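Local coordinates for ribulose-1,5-bisphosphate carboxylase/oxygenase large subunit (Rhodopseudomonas palustris, PDB 3QFW), which is a Rubisco-like protein with the family's TIM-barrel catalytic domain, probably a magnesium-dependent enzyme, although its own reaction remains uncertain, at residues B[261-264]-B[265-269]; B[138-141]-B[142-145]. One frame throughout, in Å; residues are numbered along the deposited sequence.

Interaction 1 of 2, residues B[261-264]-B[265-269]; sequences AKIA and APLLL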
loop_
_atom_site.group_PDB
_atom_site.type_symbol
_atom_site.label_atom_id
_atom_site.label_comp_id
_atom_site.label_asym_id
_atom_site.label_seq_id
_atom_site.Cartn_x
_atom_site.Cartn_y
_atom_site.Cartn_z
ATOM N N ALA B 261 1.932 -6.775 -0.741
ATOM C CA ALA B 261 1.810 -7.563 0.476
ATOM C C ALA B 261 0.925 -8.779 0.168
ATOM O O ALA B 261 0.053 -8.720 -0.698
ATOM C CB ALA B 261 1.215 -6.725 1.589
ATOM N N LYS B 262 1.162 -9.879 0.870
ATOM C CA LYS B 262 0.524 -11.143 0.547
ATOM C C LYS B 262 -0.855 -11.259 1.183
ATOM O O LYS B 262 -1.057 -12.032 2.115
ATOM C CB LYS B 262 1.408 -12.316 0.962
ATOM C CG LYS B 262 1.049 -13.630 0.291
ATOM C CD LYS B 262 0.970 -13.477 -1.216
ATOM C CE LYS B 262 1.376 -14.763 -1.917
ATOM N NZ LYS B 262 1.433 -14.597 -3.398
ATOM N N ILE B 263 -1.790 -10.463 0.676
ATOM C CA ILE B 263 -3.199 -10.592 1.027
ATOM C C ILE B 263 -3.912 -11.263 -0.141
ATOM O O ILE B 263 -3.778 -10.822 -1.280
ATOM C CB ILE B 263 -3.834 -9.215 1.286
ATOM C CG1 ILE B 263 -3.033 -8.450 2.360
ATOM C CG2 ILE B 263 -5.291 -9.364 1.679
ATOM C CD1 ILE B 263 -3.627 -7.095 2.718
ATOM N N ALA B 264 -4.658 -12.332 0.126
ATOM C CA ALA B 264 -5.317 -13.054 -0.961
ATOM C C ALA B 264 -6.245 -12.125 -1.745
ATOM O O ALA B 264 -6.978 -11.320 -1.155
ATOM C CB ALA B 264 -6.095 -14.257 -0.426
ATOM N N ALA B 265 -6.216 -12.256 -3.070
ATOM C CA ALA B 265 -7.018 -11.391 -3.946
ATOM C C ALA B 265 -8.506 -11.427 -3.651
ATOM O O ALA B 265 -9.168 -10.386 -3.653
ATOM C CB ALA B 265 -6.759 -11.703 -5.416
ATOM N N PRO B 266 -9.062 -12.617 -3.411
ATOM C CA PRO B 266 -10.515 -12.536 -3.228
ATOM C C PRO B 266 -10.880 -11.699 -2.005
ATOM O O PRO B 266 -11.815 -10.908 -2.054
ATOM C CB PRO B 266 -10.942 -14.006 -3.065
ATOM C CG PRO B 266 -9.876 -14.785 -3.789
ATOM C CD PRO B 266 -8.584 -14.006 -3.521
ATOM N N LEU B 267 -10.122 -11.847 -0.921
ATOM C CA LEU B 267 -10.394 -11.090 0.286
ATOM C C LEU B 267 -10.199 -9.588 0.046
ATOM O O LEU B 267 -11.030 -8.772 0.455
ATOM C CB LEU B 267 -9.462 -11.563 1.408
ATOM C CG LEU B 267 -9.339 -10.601 2.588
ATOM C CD1 LEU B 267 -10.664 -10.477 3.327
ATOM C CD2 LEU B 267 -8.230 -11.047 3.547
ATOM N N LEU B 268 -9.096 -9.232 -0.610
ATOM C CA LEU B 268 -8.731 -7.829 -0.789
ATOM C C LEU B 268 -9.545 -7.109 -1.868
ATOM O O LEU B 268 -10.226 -6.125 -1.588
ATOM C CB LEU B 268 -7.231 -7.696 -1.083
ATOM C CG LEU B 268 -6.711 -6.260 -1.181
ATOM C CD1 LEU B 268 -7.029 -5.498 0.091
ATOM C CD2 LEU B 268 -5.200 -6.254 -1.459
ATOM N N LEU B 269 -9.459 -7.601 -3.099
ATOM C CA LEU B 269 -10.126 -6.968 -4.238
ATOM C C LEU B 269 -11.635 -7.183 -4.210
ATOM O O LEU B 269 -12.409 -6.354 -4.701
ATOM C CB LEU B 269 -9.587 -7.549 -5.539
ATOM C CG LEU B 269 -8.073 -7.511 -5.741
ATOM C CD1 LEU B 269 -7.778 -7.906 -7.175
ATOM C CD2 LEU B 269 -7.512 -6.135 -5.442
#
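A264 is the N-cap of helix 265-276, and I263 before it packs on L268 in a hydrophobic staple. This is the start of a barrel helix in the catalytic domain. A264 O accepts the backbone N of L268 at 3.0 Å. The bond is fairly straight, with an N-H...O angle of 161°, and the donor lies nearly along the C=O axis. It closes the first helical turn. Next, A265 O takes the N of L269 at 2.9 Å. The alanine cap has no side-chain oxygen to offer the first turn. P266 fits here because the first turn of a helix needs no bond from its N.

The staple rests on the CG2 branch of I263. That branch is anti to the backbone N (chi1 -55° for CG1), which turns it onto the helix. CG2 meets L268 CB at 3.8 Å and the L267 methyl CD2 at 3.9 Å. The I263 and L268 side chains cross at about a right angle. I263 also packs on L84 and F88 of helix 80-88 and on M257 of the second subunit. The backbones of K262 and A264 are hydrogen-bonded to that of L99, while A265 and P266 lie on helix 294-305. On the cap residue itself, A264 CB sits 4.0 Å from the ring carbon CD of P266.

Interaction 2 of 2, residues B[138-141]-B[142-145]; sequences LKPQ and GLSP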
loop_
_atom_site.group_PDB
_atom_site.type_symbol
_atom_site.label_atom_id
_atom_site.label_comp_id
_atom_site.label_asym_id
_atom_site.label_seq_id
_atom_site.Cartn_x
_atom_site.Cartn_y
_atom_site.Cartn_z
ATOM N N LEU B 138 -8.852 3.159 -21.907
ATOM C CA LEU B 138 -8.204 4.085 -22.821
ATOM C C LEU B 138 -6.687 3.925 -22.711
ATOM O O LEU B 138 -6.100 4.188 -21.664
ATOM C CB LEU B 138 -8.593 5.525 -22.490
ATOM C CG LEU B 138 -10.079 5.877 -22.537
ATOM C CD1 LEU B 138 -10.257 7.345 -22.202
ATOM C CD2 LEU B 138 -10.710 5.535 -23.902
ATOM N N LYS B 139 -6.086 3.464 -23.800
ATOM C CA LYS B 139 -4.654 3.235 -23.907
ATOM C C LYS B 139 -4.279 3.564 -25.338
ATOM O O LYS B 139 -5.122 3.442 -26.237
ATOM C CB LYS B 139 -4.341 1.763 -23.638
ATOM C CG LYS B 139 -4.871 1.242 -22.317
ATOM C CD LYS B 139 -4.523 -0.222 -22.116
ATOM C CE LYS B 139 -4.819 -0.656 -20.685
ATOM N NZ LYS B 139 -4.499 -2.094 -20.444
ATOM N N PRO B 140 -3.015 3.951 -25.578
ATOM C CA PRO B 140 -1.899 4.080 -24.627
ATOM C C PRO B 140 -1.767 5.472 -23.998
ATOM O O PRO B 140 -2.182 6.462 -24.593
ATOM C CB PRO B 140 -0.678 3.799 -25.507
ATOM C CG PRO B 140 -1.076 4.333 -26.855
ATOM C CD PRO B 140 -2.570 4.103 -26.977
ATOM N N GLN B 141 -1.168 5.540 -22.809
ATOM C CA GLN B 141 -1.065 6.795 -22.054
ATOM C C GLN B 141 -0.173 7.896 -22.669
ATOM O O GLN B 141 -0.077 8.991 -22.124
ATOM C CB GLN B 141 -0.627 6.533 -20.601
ATOM C CG GLN B 141 0.649 5.722 -20.439
ATOM C CD GLN B 141 1.273 5.870 -19.052
ATOM O OE1 GLN B 141 1.483 4.884 -18.342
ATOM N NE2 GLN B 141 1.583 7.105 -18.668
ATOM N N GLY B 142 0.481 7.619 -23.783
ATOM C CA GLY B 142 1.254 8.664 -24.437
ATOM C C GLY B 142 0.400 9.711 -25.144
ATOM O O GLY B 142 0.893 10.781 -25.511
ATOM N N LEU B 143 -0.885 9.407 -25.313
ATOM C CA LEU B 143 -1.791 10.184 -26.167
ATOM C C LEU B 143 -2.270 11.513 -25.585
ATOM O O LEU B 143 -2.359 11.679 -24.372
ATOM C CB LEU B 143 -3.019 9.335 -26.533
ATOM C CG LEU B 143 -2.787 8.177 -27.500
ATOM C CD1 LEU B 143 -4.003 7.255 -27.557
ATOM C CD2 LEU B 143 -2.436 8.721 -28.885
ATOM N N SER B 144 -2.609 12.446 -26.469
ATOM C CA SER B 144 -3.218 13.704 -26.054
ATOM C C SER B 144 -4.665 13.451 -25.648
ATOM O O SER B 144 -5.255 12.443 -26.040
ATOM C CB SER B 144 -3.183 14.719 -27.197
ATOM O OG SER B 144 -4.072 14.328 -28.229
ATOM N N PRO B 145 -5.240 14.359 -24.847
ATOM C CA PRO B 145 -6.639 14.214 -24.437
ATOM C C PRO B 145 -7.595 14.107 -25.624
ATOM O O PRO B 145 -8.640 13.463 -25.505
ATOM C CB PRO B 145 -6.916 15.494 -23.633
ATOM C CG PRO B 145 -5.726 16.370 -23.819
ATOM C CD PRO B 145 -4.581 15.477 -24.159
HETATM O O HOH W 1 -2.174 10.257 -22.071
#
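P140 to L143 form a type I beta turn, closed by a hydrogen bond of 3.3 Å from L143 N to P140 O. The N-H...O angle is 157°. The donor is tilted 33° from the carbonyl plane. The peptide before P140 is cis. The turn follows strand 133-138 at its C-terminal end, the end where TIM barrels carry their active sites, and leads to helix 145-157. It probably corresponds to the loop after the first barrel strand in Rubisco.

L143 folds back over the start of the turn. Its CG is anti to its own carbonyl carbon (chi1 -71°), beside the backbone N. This brings methyl CD1 to 3.5 Å from P140 CD, at the ring carbon next to the proline N. L143 CG lies 3.4 Å from P140 O, so the side chain rests against the same carbonyl that its own N binds. At the far side of the turn, one water donates to Q141 O at 2.5 Å and to L143 O at 2.7 Å, tying two carbonyls together.

L143 also touches L148 in a hydrophobic staple, just before S144, whose OG caps A147 N. The K139 amine forms a salt bridge to E35 of the second subunit, whose C36 packs on P140. An alanine in place of L143 would probably leave P140 CD without its apolar cover and take from L148 its staple partner.

The contact thus splits by chemistry. Carbonyl, N-H and water bonds fix the bend, while apolar carbons of L143 join the cis-proline to the helix that follows.

From the N terminus, interaction 2 comes first. It closes a short turn between strand 133-138 and helix 145-157. Interaction 1 follows more than a hundred residues later, between strand 250-253 and helix 265-276. The two are in series, so they neither nest nor cross. Each lies in a strand-to-helix connection of the barrel, just ahead of the helix or at its start. The centres of interaction 1 and interaction 2 are about 30 Å apart. The nearest atoms of interaction 1 and interaction 2 are about 15 Å apart, so they do not touch. Interaction 1 ties the barrel to helix 80-88 and the loop at L99. Interaction 2 stays near strand 162-165 and helix 177-195. Both reach the second subunit.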